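TRNA (adenine(22)-N(1))-methyltransferase (Bacillus subtilis, PDB 6Q56) catalyses the S-adenosyl-L-methionine-dependent methylation of adenosine 22 in tRNA, forming N(1)-methyladenosine at that position. Local coordinates at residues Gly175-Pro180 against Lys192-Glu197; Leu33-Val38 against Ser66-His71; Gln199-Ile204 against Lys222-Arg227; Ser171-Met176 against Met228-Glu233. The protein carries 2 engineered substitutions. All coordinates share one frame; numbering follows the deposited sequence.

Contact 1. Residues Gly175-Pro180 against Lys192-Glu197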
loop_
_atom_site.group_PDB
_atom_site.type_symbol
_atom_site.label_atom_id
_atom_site.label_comp_id
_atom_site.label_asym_id
_atom_site.label_seq_id
_atom_site.Cartn_x
_atom_site.Cartn_y
_atom_site.Cartn_z
ATOM N N GLY A 175 -9.429 -11.065 6.272
ATOM C CA GLY A 175 -8.823 -10.798 4.989
ATOM C C GLY A 175 -8.347 -9.371 4.863
ATOM O O GLY A 175 -7.233 -9.113 4.442
ATOM N N MET A 176 -9.205 -8.440 5.246
ATOM C CA MET A 176 -8.884 -7.029 5.154
ATOM C C MET A 176 -7.748 -6.607 6.065
ATOM O O MET A 176 -7.013 -5.684 5.753
ATOM C CB MET A 176 -10.115 -6.191 5.463
ATOM C CG MET A 176 -11.204 -6.324 4.428
ATOM S SD MET A 176 -12.385 -4.992 4.568
ATOM C CE MET A 176 -13.461 -5.378 3.200
ATOM N N LEU A 177 -7.605 -7.291 7.187
ATOM C CA LEU A 177 -6.563 -6.955 8.135
ATOM C C LEU A 177 -5.207 -7.531 7.777
ATOM O O LEU A 177 -4.219 -6.826 7.775
ATOM C CB LEU A 177 -6.943 -7.429 9.532
ATOM C CG LEU A 177 -5.867 -7.161 10.574
ATOM C CD1 LEU A 177 -5.704 -5.673 10.803
ATOM C CD2 LEU A 177 -6.181 -7.874 11.867
ATOM N N VAL A 178 -5.157 -8.817 7.489
ATOM C CA VAL A 178 -3.886 -9.445 7.192
ATOM C C VAL A 178 -3.598 -9.646 5.718
ATOM O O VAL A 178 -2.464 -9.878 5.342
ATOM C CB VAL A 178 -3.770 -10.791 7.922
ATOM C CG1 VAL A 178 -3.982 -10.591 9.409
ATOM C CG2 VAL A 178 -4.774 -11.787 7.385
ATOM N N GLY A 179 -4.617 -9.553 4.882
ATOM C CA GLY A 179 -4.426 -9.744 3.463
ATOM C C GLY A 179 -4.941 -11.095 3.029
ATOM O O GLY A 179 -4.466 -12.129 3.478
ATOM N N PRO A 180 -5.927 -11.100 2.144
ATOM C CA PRO A 180 -6.495 -12.361 1.667
ATOM C C PRO A 180 -5.470 -13.248 0.977
ATOM O O PRO A 180 -5.419 -14.432 1.249
ATOM C CB PRO A 180 -7.579 -11.918 0.687
ATOM C CG PRO A 180 -7.257 -10.517 0.334
ATOM C CD PRO A 180 -6.536 -9.931 1.493
ATOM N N LYS A 192 5.389 -14.388 11.123
ATOM C CA LYS A 192 6.167 -13.650 12.102
ATOM C C LYS A 192 5.507 -12.320 12.439
ATOM O O LYS A 192 5.395 -11.955 13.596
ATOM C CB LYS A 192 7.590 -13.427 11.589
ATOM C CG LYS A 192 8.436 -12.522 12.455
ATOM C CD LYS A 192 9.916 -12.757 12.231
ATOM C CE LYS A 192 10.324 -12.465 10.804
ATOM N NZ LYS A 192 11.790 -12.307 10.658
ATOM N N LYS A 193 5.065 -11.603 11.417
ATOM C CA LYS A 193 4.430 -10.312 11.620
ATOM C C LYS A 193 3.148 -10.410 12.420
ATOM O O LYS A 193 2.913 -9.622 13.313
ATOM C CB LYS A 193 4.128 -9.647 10.282
ATOM C CG LYS A 193 3.263 -8.401 10.395
ATOM C CD LYS A 193 3.101 -7.696 9.062
ATOM C CE LYS A 193 2.025 -6.627 9.109
ATOM N NZ LYS A 193 2.492 -5.339 9.678
ATOM N N TRP A 194 2.312 -11.373 12.087
ATOM C CA TRP A 194 1.043 -11.508 12.767
ATOM C C TRP A 194 1.142 -12.244 14.088
ATOM O O TRP A 194 0.383 -11.976 14.997
ATOM C CB TRP A 194 0.016 -12.112 11.817
ATOM C CG TRP A 194 -0.225 -11.168 10.705
ATOM C CD1 TRP A 194 0.103 -11.330 9.399
ATOM C CD2 TRP A 194 -0.788 -9.863 10.820
ATOM N NE1 TRP A 194 -0.248 -10.212 8.686
ATOM C CE2 TRP A 194 -0.794 -9.296 9.540
ATOM C CE3 TRP A 194 -1.299 -9.125 11.884
ATOM C CZ2 TRP A 194 -1.294 -8.035 9.295
ATOM C CZ3 TRP A 194 -1.787 -7.879 11.640
ATOM C CH2 TRP A 194 -1.784 -7.340 10.358
ATOM N N THR A 195 2.092 -13.156 14.196
ATOM C CA THR A 195 2.288 -13.876 15.435
ATOM C C THR A 195 2.711 -12.870 16.494
ATOM O O THR A 195 2.235 -12.906 17.613
ATOM C CB THR A 195 3.347 -14.971 15.287
ATOM O OG1 THR A 195 2.832 -16.020 14.466
ATOM C CG2 THR A 195 3.728 -15.535 16.640
ATOM N N GLN A 196 3.599 -11.961 16.124
ATOM C CA GLN A 196 4.067 -10.937 17.038
ATOM C C GLN A 196 2.936 -9.972 17.364
ATOM O O GLN A 196 2.789 -9.546 18.498
ATOM C CB GLN A 196 5.265 -10.182 16.450
ATOM C CG GLN A 196 6.530 -11.026 16.366
ATOM C CD GLN A 196 7.570 -10.454 15.419
ATOM O OE1 GLN A 196 7.389 -9.385 14.852
ATOM N NE2 GLN A 196 8.661 -11.179 15.238
ATOM N N GLU A 197 2.129 -9.637 16.365
ATOM C CA GLU A 197 1.016 -8.725 16.572
ATOM C C GLU A 197 0.037 -9.318 17.568
ATOM O O GLU A 197 -0.499 -8.622 18.412
ATOM C CB GLU A 197 0.297 -8.433 15.259
ATOM C CG GLU A 197 -0.882 -7.493 15.396
ATOM C CD GLU A 197 -0.474 -6.080 15.753
ATOM O OE1 GLU A 197 0.686 -5.711 15.506
ATOM O OE2 GLU A 197 -1.322 -5.335 16.277
HETATM O O HOH W 1 -0.093 -9.408 6.244
#

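Contact 2. Residues Leu33-Val38 against Ser66-His71. Engineered in segment 33-38: S35 (natural residue Cys).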
loop_
_atom_site.group_PDB
_atom_site.type_symbol
_atom_site.label_atom_id
_atom_site.label_comp_id
_atom_site.label_asym_id
_atom_site.label_seq_id
_atom_site.Cartn_x
_atom_site.Cartn_y
_atom_site.Cartn_z
ATOM N N LEU A 33 11.905 5.397 -8.578
ATOM C CA LEU A 33 11.018 4.358 -9.064
ATOM C C LEU A 33 10.553 4.666 -10.479
ATOM O O LEU A 33 10.722 3.852 -11.375
ATOM C CB LEU A 33 9.820 4.199 -8.135
ATOM C CG LEU A 33 8.655 3.366 -8.651
ATOM C CD1 LEU A 33 9.076 1.937 -8.905
ATOM C CD2 LEU A 33 7.507 3.406 -7.671
ATOM N N PRO A 34 9.990 5.846 -10.698
ATOM C CA PRO A 34 9.522 6.199 -12.040
ATOM C C PRO A 34 10.659 6.280 -13.052
ATOM O O PRO A 34 10.477 5.897 -14.195
ATOM C CB PRO A 34 8.845 7.563 -11.850
ATOM C CG PRO A 34 9.098 7.973 -10.446
ATOM C CD PRO A 34 9.451 6.749 -9.676
ATOM N N SER A 35 11.819 6.765 -12.638
ATOM C CA SER A 35 12.951 6.856 -13.542
ATOM C C SER A 35 13.348 5.448 -13.935
ATOM O O SER A 35 13.617 5.154 -15.088
ATOM C CB SER A 35 14.124 7.561 -12.869
ATOM O OG SER A 35 13.910 8.952 -12.755
ATOM N N TYR A 36 13.371 4.586 -12.935
ATOM C CA TYR A 36 13.725 3.188 -13.112
ATOM C C TYR A 36 12.743 2.484 -14.034
ATOM O O TYR A 36 13.140 1.679 -14.860
ATOM C CB TYR A 36 13.761 2.483 -11.756
ATOM C CG TYR A 36 13.934 0.989 -11.819
ATOM C CD1 TYR A 36 12.862 0.163 -12.085
ATOM C CD2 TYR A 36 15.163 0.407 -11.596
ATOM C CE1 TYR A 36 13.010 -1.202 -12.133
ATOM C CE2 TYR A 36 15.321 -0.957 -11.641
ATOM C CZ TYR A 36 14.242 -1.756 -11.909
ATOM O OH TYR A 36 14.399 -3.110 -11.962
ATOM N N ALA A 37 11.461 2.786 -13.879
ATOM C CA ALA A 37 10.423 2.151 -14.679
ATOM C C ALA A 37 10.475 2.551 -16.143
ATOM O O ALA A 37 10.333 1.715 -17.023
ATOM C CB ALA A 37 9.053 2.453 -14.101
ATOM N N VAL A 38 10.681 3.833 -16.387
ATOM C CA VAL A 38 10.757 4.360 -17.735
ATOM C C VAL A 38 12.038 3.909 -18.425
ATOM O O VAL A 38 12.019 3.518 -19.580
ATOM C CB VAL A 38 10.662 5.890 -17.719
ATOM C CG1 VAL A 38 10.945 6.467 -19.088
ATOM C CG2 VAL A 38 9.292 6.306 -17.236
ATOM N N SER A 66 18.894 13.153 -15.231
ATOM C CA SER A 66 18.836 11.865 -15.901
ATOM C C SER A 66 18.376 12.004 -17.343
ATOM O O SER A 66 18.312 11.029 -18.072
ATOM C CB SER A 66 17.881 10.930 -15.165
ATOM O OG SER A 66 18.442 10.464 -13.958
ATOM N N GLY A 67 18.064 13.221 -17.752
ATOM C CA GLY A 67 17.603 13.462 -19.102
ATOM C C GLY A 67 16.328 12.700 -19.396
ATOM O O GLY A 67 16.131 12.201 -20.495
ATOM N N LEU A 68 15.456 12.610 -18.403
ATOM C CA LEU A 68 14.190 11.910 -18.548
ATOM C C LEU A 68 13.018 12.880 -18.570
ATOM O O LEU A 68 11.865 12.488 -18.461
ATOM C CB LEU A 68 14.014 10.914 -17.409
ATOM C CG LEU A 68 14.931 9.702 -17.458
ATOM C CD1 LEU A 68 14.785 8.884 -16.193
ATOM C CD2 LEU A 68 14.618 8.869 -18.681
ATOM N N ASN A 69 13.338 14.152 -18.713
ATOM C CA ASN A 69 12.325 15.190 -18.755
ATOM C C ASN A 69 11.278 14.908 -19.831
ATOM O O ASN A 69 10.118 15.227 -19.668
ATOM C CB ASN A 69 12.987 16.547 -18.998
ATOM C CG ASN A 69 12.016 17.693 -18.909
ATOM O OD1 ASN A 69 10.815 17.496 -18.730
ATOM N ND2 ASN A 69 12.530 18.904 -19.035
ATOM N N SER A 70 11.711 14.302 -20.927
ATOM C CA SER A 70 10.836 13.998 -22.062
ATOM C C SER A 70 9.749 12.960 -21.794
ATOM O O SER A 70 8.722 12.955 -22.459
ATOM C CB SER A 70 11.670 13.514 -23.242
ATOM O OG SER A 70 12.059 12.176 -23.039
ATOM N N HIS A 71 9.978 12.082 -20.833
ATOM C CA HIS A 71 9.016 11.040 -20.516
ATOM C C HIS A 71 8.507 11.118 -19.088
ATOM O O HIS A 71 7.583 10.415 -18.732
ATOM C CB HIS A 71 9.643 9.663 -20.718
ATOM C CG HIS A 71 9.993 9.351 -22.137
ATOM N ND1 HIS A 71 11.196 9.708 -22.700
ATOM C CD2 HIS A 71 9.303 8.704 -23.102
ATOM C CE1 HIS A 71 11.231 9.301 -23.952
ATOM N NE2 HIS A 71 10.095 8.688 -24.222
#

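Contact 3. Residues Gln199-Ile204 against Lys222-Arg227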
loop_
_atom_site.group_PDB
_atom_site.type_symbol
_atom_site.label_atom_id
_atom_site.label_comp_id
_atom_site.label_asym_id
_atom_site.label_seq_id
_atom_site.Cartn_x
_atom_site.Cartn_y
_atom_site.Cartn_z
ATOM N N GLN A 199 0.744 -11.545 19.882
ATOM C CA GLN A 199 1.385 -11.533 21.178
ATOM C C GLN A 199 1.251 -10.150 21.774
ATOM O O GLN A 199 0.987 -10.006 22.957
ATOM C CB GLN A 199 2.853 -11.922 21.068
ATOM C CG GLN A 199 3.070 -13.374 20.693
ATOM C CD GLN A 199 4.517 -13.687 20.349
ATOM O OE1 GLN A 199 5.369 -12.800 20.318
ATOM N NE2 GLN A 199 4.798 -14.951 20.091
ATOM N N HIS A 200 1.423 -9.128 20.952
ATOM C CA HIS A 200 1.314 -7.769 21.442
ATOM C C HIS A 200 -0.113 -7.434 21.847
ATOM O O HIS A 200 -0.330 -6.636 22.743
ATOM C CB HIS A 200 1.811 -6.764 20.414
ATOM C CG HIS A 200 1.661 -5.344 20.853
ATOM N ND1 HIS A 200 1.097 -4.371 20.060
ATOM C CD2 HIS A 200 1.976 -4.740 22.021
ATOM C CE1 HIS A 200 1.085 -3.227 20.714
ATOM N NE2 HIS A 200 1.610 -3.423 21.908
ATOM N N THR A 201 -1.081 -8.048 21.183
ATOM C CA THR A 201 -2.474 -7.810 21.498
ATOM C C THR A 201 -2.807 -8.459 22.833
ATOM O O THR A 201 -3.451 -7.864 23.669
ATOM C CB THR A 201 -3.402 -8.365 20.409
ATOM O OG1 THR A 201 -3.203 -7.639 19.196
ATOM C CG2 THR A 201 -4.833 -8.226 20.821
ATOM N N GLN A 202 -2.350 -9.685 23.028
ATOM C CA GLN A 202 -2.606 -10.394 24.273
ATOM C C GLN A 202 -2.035 -9.650 25.476
ATOM O O GLN A 202 -2.647 -9.607 26.529
ATOM C CB GLN A 202 -2.026 -11.802 24.216
ATOM C CG GLN A 202 -2.640 -12.648 23.124
ATOM C CD GLN A 202 -1.843 -13.896 22.828
ATOM O OE1 GLN A 202 -0.613 -13.893 22.891
ATOM N NE2 GLN A 202 -2.539 -14.973 22.491
ATOM N N SER A 203 -0.869 -9.052 25.305
ATOM C CA SER A 203 -0.237 -8.319 26.388
ATOM C C SER A 203 -1.074 -7.123 26.797
ATOM O O SER A 203 -1.142 -6.778 27.966
ATOM C CB SER A 203 1.169 -7.876 25.984
ATOM O OG SER A 203 1.996 -8.993 25.721
ATOM N N ILE A 204 -1.709 -6.481 25.835
ATOM C CA ILE A 204 -2.532 -5.340 26.152
ATOM C C ILE A 204 -3.819 -5.826 26.802
ATOM O O ILE A 204 -4.366 -5.172 27.679
ATOM C CB ILE A 204 -2.840 -4.499 24.908
ATOM C CG1 ILE A 204 -1.556 -3.916 24.341
ATOM C CG2 ILE A 204 -3.791 -3.374 25.252
ATOM C CD1 ILE A 204 -1.767 -3.082 23.101
ATOM N N LYS A 222 -13.008 -6.306 24.766
ATOM C CA LYS A 222 -13.821 -6.977 23.769
ATOM C C LYS A 222 -13.178 -6.879 22.394
ATOM O O LYS A 222 -13.180 -7.832 21.631
ATOM C CB LYS A 222 -15.231 -6.388 23.715
ATOM C CG LYS A 222 -16.119 -7.079 22.694
ATOM C CD LYS A 222 -17.492 -6.442 22.562
ATOM C CE LYS A 222 -18.234 -7.005 21.357
ATOM N NZ LYS A 222 -19.618 -6.477 21.227
ATOM N N GLU A 223 -12.628 -5.714 22.088
ATOM C CA GLU A 223 -11.997 -5.489 20.798
ATOM C C GLU A 223 -10.673 -6.210 20.678
ATOM O O GLU A 223 -10.324 -6.683 19.613
ATOM C CB GLU A 223 -11.819 -4.006 20.554
ATOM C CG GLU A 223 -13.134 -3.263 20.507
ATOM C CD GLU A 223 -12.953 -1.777 20.329
ATOM O OE1 GLU A 223 -11.856 -1.280 20.620
ATOM O OE2 GLU A 223 -13.905 -1.113 19.896
ATOM N N LEU A 224 -9.940 -6.299 21.776
ATOM C CA LEU A 224 -8.670 -6.998 21.769
ATOM C C LEU A 224 -8.948 -8.470 21.536
ATOM O O LEU A 224 -8.274 -9.123 20.756
ATOM C CB LEU A 224 -7.929 -6.784 23.081
ATOM C CG LEU A 224 -7.442 -5.358 23.298
ATOM C CD1 LEU A 224 -6.953 -5.143 24.716
ATOM C CD2 LEU A 224 -6.352 -5.045 22.302
ATOM N N ALA A 225 -9.963 -8.981 22.225
ATOM C CA ALA A 225 -10.359 -10.375 22.096
ATOM C C ALA A 225 -10.738 -10.668 20.652
ATOM O O ALA A 225 -10.279 -11.632 20.075
ATOM C CB ALA A 225 -11.515 -10.690 23.026
ATOM N N ASP A 226 -11.584 -9.826 20.076
ATOM C CA ASP A 226 -12.005 -10.009 18.699
ATOM C C ASP A 226 -10.765 -10.069 17.816
ATOM O O ASP A 226 -10.651 -10.921 16.950
ATOM C CB ASP A 226 -12.928 -8.875 18.257
ATOM C CG ASP A 226 -13.479 -9.079 16.858
ATOM O OD1 ASP A 226 -14.234 -10.045 16.641
ATOM O OD2 ASP A 226 -13.162 -8.269 15.973
ATOM N N ARG A 227 -9.833 -9.160 18.063
ATOM C CA ARG A 227 -8.594 -9.105 17.303
ATOM C C ARG A 227 -7.783 -10.373 17.509
ATOM O O ARG A 227 -7.264 -10.936 16.561
ATOM C CB ARG A 227 -7.777 -7.880 17.698
ATOM C CG ARG A 227 -6.447 -7.753 16.982
ATOM C CD ARG A 227 -6.623 -7.663 15.484
ATOM N NE ARG A 227 -7.154 -6.373 15.057
ATOM C CZ ARG A 227 -6.404 -5.324 14.741
ATOM N NH1 ARG A 227 -5.087 -5.399 14.811
ATOM N NH2 ARG A 227 -6.976 -4.199 14.360
#

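Contact 4. Residues Ser171-Met176 against Met228-Glu233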
loop_
_atom_site.group_PDB
_atom_site.type_symbol
_atom_site.label_atom_id
_atom_site.label_comp_id
_atom_site.label_asym_id
_atom_site.label_seq_id
_atom_site.Cartn_x
_atom_site.Cartn_y
_atom_site.Cartn_z
ATOM N N SER A 171 -12.848 -14.572 5.845
ATOM C CA SER A 171 -13.730 -13.511 6.307
ATOM C C SER A 171 -13.205 -12.145 5.890
ATOM O O SER A 171 -12.009 -11.910 5.879
ATOM C CB SER A 171 -13.873 -13.555 7.823
ATOM O OG SER A 171 -12.664 -13.224 8.465
ATOM N N LEU A 172 -14.115 -11.244 5.549
ATOM C CA LEU A 172 -13.724 -9.909 5.153
ATOM C C LEU A 172 -12.922 -9.307 6.279
ATOM O O LEU A 172 -11.909 -8.663 6.071
ATOM C CB LEU A 172 -14.943 -9.041 4.886
ATOM C CG LEU A 172 -15.639 -9.272 3.558
ATOM C CD1 LEU A 172 -16.657 -8.182 3.306
ATOM C CD2 LEU A 172 -14.613 -9.317 2.447
ATOM N N SER A 173 -13.408 -9.537 7.484
ATOM C CA SER A 173 -12.780 -9.023 8.681
ATOM C C SER A 173 -11.297 -9.350 8.727
ATOM O O SER A 173 -10.468 -8.462 8.840
ATOM C CB SER A 173 -13.477 -9.571 9.919
ATOM O OG SER A 173 -12.850 -9.104 11.080
ATOM N N ALA A 174 -10.967 -10.627 8.642
ATOM C CA ALA A 174 -9.576 -11.051 8.683
ATOM C C ALA A 174 -8.842 -10.704 7.398
ATOM O O ALA A 174 -7.766 -10.132 7.426
ATOM C CB ALA A 174 -9.492 -12.538 8.949
ATOM N N GLY A 175 -9.429 -11.065 6.272
ATOM C CA GLY A 175 -8.823 -10.798 4.989
ATOM C C GLY A 175 -8.347 -9.371 4.863
ATOM O O GLY A 175 -7.233 -9.113 4.442
ATOM N N MET A 176 -9.205 -8.440 5.246
ATOM C CA MET A 176 -8.884 -7.029 5.154
ATOM C C MET A 176 -7.748 -6.607 6.065
ATOM O O MET A 176 -7.013 -5.684 5.753
ATOM C CB MET A 176 -10.115 -6.191 5.463
ATOM C CG MET A 176 -11.204 -6.324 4.428
ATOM S SD MET A 176 -12.385 -4.992 4.568
ATOM C CE MET A 176 -13.461 -5.378 3.200
ATOM N N MET A 228 -7.675 -10.816 18.753
ATOM C CA MET A 228 -6.919 -12.019 19.063
ATOM C C MET A 228 -7.496 -13.231 18.354
ATOM O O MET A 228 -6.773 -13.971 17.714
ATOM C CB MET A 228 -6.872 -12.259 20.570
ATOM C CG MET A 228 -5.989 -11.281 21.318
ATOM S SD MET A 228 -6.217 -11.328 23.099
ATOM C CE MET A 228 -5.978 -13.064 23.414
ATOM N N GLU A 229 -8.798 -13.436 18.472
ATOM C CA GLU A 229 -9.429 -14.578 17.833
ATOM C C GLU A 229 -9.206 -14.516 16.338
ATOM O O GLU A 229 -8.903 -15.518 15.703
ATOM C CB GLU A 229 -10.924 -14.620 18.138
ATOM C CG GLU A 229 -11.708 -15.579 17.261
ATOM C CD GLU A 229 -11.286 -17.023 17.428
ATOM O OE1 GLU A 229 -10.800 -17.387 18.511
ATOM O OE2 GLU A 229 -11.452 -17.792 16.472
ATOM N N LEU A 230 -9.359 -13.320 15.794
ATOM C CA LEU A 230 -9.176 -13.083 14.369
ATOM C C LEU A 230 -7.793 -13.522 13.927
ATOM O O LEU A 230 -7.639 -14.263 12.961
ATOM C CB LEU A 230 -9.361 -11.603 14.058
ATOM C CG LEU A 230 -9.592 -11.255 12.599
ATOM C CD1 LEU A 230 -10.105 -9.837 12.477
ATOM C CD2 LEU A 230 -8.316 -11.441 11.801
ATOM N N LEU A 231 -6.784 -13.057 14.645
ATOM C CA LEU A 231 -5.416 -13.405 14.330
ATOM C C LEU A 231 -5.183 -14.892 14.541
ATOM O O LEU A 231 -4.480 -15.532 13.777
ATOM C CB LEU A 231 -4.447 -12.587 15.176
ATOM C CG LEU A 231 -4.420 -11.105 14.825
ATOM C CD1 LEU A 231 -3.426 -10.367 15.698
ATOM C CD2 LEU A 231 -4.109 -10.915 13.352
ATOM N N LYS A 232 -5.786 -15.442 15.580
ATOM C CA LYS A 232 -5.628 -16.851 15.868
ATOM C C LYS A 232 -6.113 -17.695 14.696
ATOM O O LYS A 232 -5.533 -18.717 14.384
ATOM C CB LYS A 232 -6.376 -17.230 17.143
ATOM C CG LYS A 232 -6.191 -18.678 17.543
ATOM C CD LYS A 232 -6.937 -19.021 18.817
ATOM C CE LYS A 232 -7.025 -20.529 18.998
ATOM N NZ LYS A 232 -7.473 -20.924 20.358
ATOM N N GLU A 233 -7.175 -17.246 14.046
ATOM C CA GLU A 233 -7.746 -17.960 12.913
ATOM C C GLU A 233 -6.883 -17.882 11.658
ATOM O O GLU A 233 -7.041 -18.684 10.749
ATOM C CB GLU A 233 -9.153 -17.432 12.609
ATOM C CG GLU A 233 -10.168 -17.669 13.717
ATOM C CD GLU A 233 -11.503 -16.993 13.460
ATOM O OE1 GLU A 233 -11.640 -16.286 12.444
ATOM O OE2 GLU A 233 -12.423 -17.169 14.281
#

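Contact 1. Residues Gly175-Pro180 against Lys192-Glu197
V178 sets its CG1 methyl on the indole of W194. This is a CH-pi contact within the helical C-terminal part of the protein, between the end of helix 172-178 and the early turns of the long helix 188-210. CG1 lies 3.6 Å from the centroid of the six-membered ring of W194, 16° off the ring normal. CB of V178 leans on the NE1 side of the same indole. L177 adds its backbone O, which meets CZ2 of W194 at 3.5 Å, and its CG, which meets CH2 at the far end of the ring. The opposite face of the indole carries CE of K193, offset toward the rim. CG of W194 is anti to its carbonyl carbon (chi1 -65°), and this carries the indole across to V178. Cut back to alanine, W194 would probably leave a gap beneath V178 CG1 and the water at NE1 without its donor. Further out, L231 of helix 215-234 packs on W194, and F190 meets it ring to ring. Helix 172-178 stops at G179, whose positive phi suits glycine. One water lies in the indole plane and accepts from W194 NE1 at 2.6 Å; V178 O lies 2.6 Å from this water, within hydrogen-bonding distance.

Contact 2. Residues Leu33-Val38 against Ser66-His71
S35 and L68 meet on the buried side of this contact. CD1 of L68 lies 3.5 Å from OG of S35 and 3.6 Å from its CB. The serine is an engineered residue; the natural one is cysteine. Its hydroxyl is turned beside its own backbone N (chi1 -74°), where it hydrogen-bonds to A31 O, just ahead of the helix. The leucine methyl thus meets an oxygen that is already bonded. One turn on, V38 faces the loop as well. Its CG1 is anti to the backbone N (chi1 172°) and reaches CB of H71 at 3.8 Å. The same methyl touches CD2 of L68 more loosely, at 4.4 Å. The contact belongs to the Rossmann-like methyltransferase domain. It joins helix 32-39 to the turn between helix 53-65 and the edge strand 72-76. G67 ends helix 53-65 in a Schellman motif with positive phi, and L68 comes directly after it and points toward helix 32-39. V38 also packs on A46 of strand 43-50, and the backbone of H71 is hydrogen-bonded to A46. The other side is open to solvent. H71 is exposed and meets V38 through CB rather than its ring. Beside it, S70 is exposed too; this serine is a known phosphorylation site, unmodified here.

Contact 3. Residues Gln199-Ile204 against Lys222-Arg227
T201 and L224 meet where helices 188-210 and 215-234 come closest in this pair of segments, with CA atoms 6.3 Å apart. The two helices form an antiparallel hairpin. Their local axes run at 155° and approach to 9.4 Å. T201 shows its methyl to the partner helix. CG2 is anti to the backbone N (chi1, measured to OG1, is -66°) and lies 3.8 Å from CD2 of L224 and 3.6 Å from the carbonyl O of L224. The two side chains run antiparallel alongside each other. The hydroxyl of T201 takes the other branch and hydrogen-bonds to the carbonyl O of E197, in the preceding turn of its own helix. L224 is extended, with CG anti to the carbonyl carbon and chi2 at 169°, and this spreads its two methyls between neighbours. CD2 goes to T201, while CD1 meets CG2 of I204 at 3.7 Å. The I204 side chain lies roughly perpendicular to that of L224. At the other end of the contact R227 brings up its aliphatic part. Its CG lies 3.9 Å from OG1 of T201 and is the part of the arginine that meets the threonine. R227 also packs against E197. M228, one residue further along, packs on T201. No hydrogen bond links the two segments. The polar group of T201 is satisfied within its own helix. The pairing rests mainly on methyl and methylene contacts, one of them against a backbone carbonyl, at a partly buried interface, and its hold probably comes from shape.

Contact 4. Residues Ser171-Met176 against Met228-Glu233
S173 and A174 of the short helix 172-178 meet L230 of helix 215-234. The segment begins at S171, just before the helix. S171 is the N-cap: its OG accepts from A174 N at 3.1 Å, with an N-H...O angle of 160°. This bond caps the first turn, the one whose S173 and A174 face helix 215-234. S173 has its OG anti to the backbone N (chi1 178°), which brings the hydroxyl 3.2 Å from CD1 of L230. A174 follows and is buried. Its CB lies 3.3 Å from CD2 of L230, closer than usual for two carbons, and its CA is 3.4 Å from the same methyl. The leucine thus divides its branches, CD1 to S173 and CD2 to A174. With L230 shortened to an alanine, A174 CB is likely to face a gap and S173 OG to lose its neighbour. G175 comes next, where a side chain would be crowded by S171 O. M176 turns from this interface to E131 and Y134 of helix 127-135, and its carbonyl O accepts from R130. Helix 172-178 therefore lies between helix 127-135 and helix 215-234. On the latter, L231 packs on L177 and V178, while M228 packs on L198 of helix 188-210.

From the N terminus, contact 2 comes first. It closes a loop of 27 residues in the Rossmann-like domain, tying helix 32-39 to the turn before strand 72-76. The other three contacts follow in the C-terminal helices, on the opposite side of the chain's centre. Contacts 1 and 4 start from the same helix, 172-178, and share G175 and M176. Contact 1 closes a short loop to helix 188-210; contact 4 closes the long one to helix 215-234. Contact 3 is nested inside that long loop and pairs helices 188-210 and 215-234. Contacts 1, 3 and 4 touch one another, through L231 on W194, M228 on T201 and L177 on R227. Contact 2 remains about 20 Å from contact 1 at the nearest atoms.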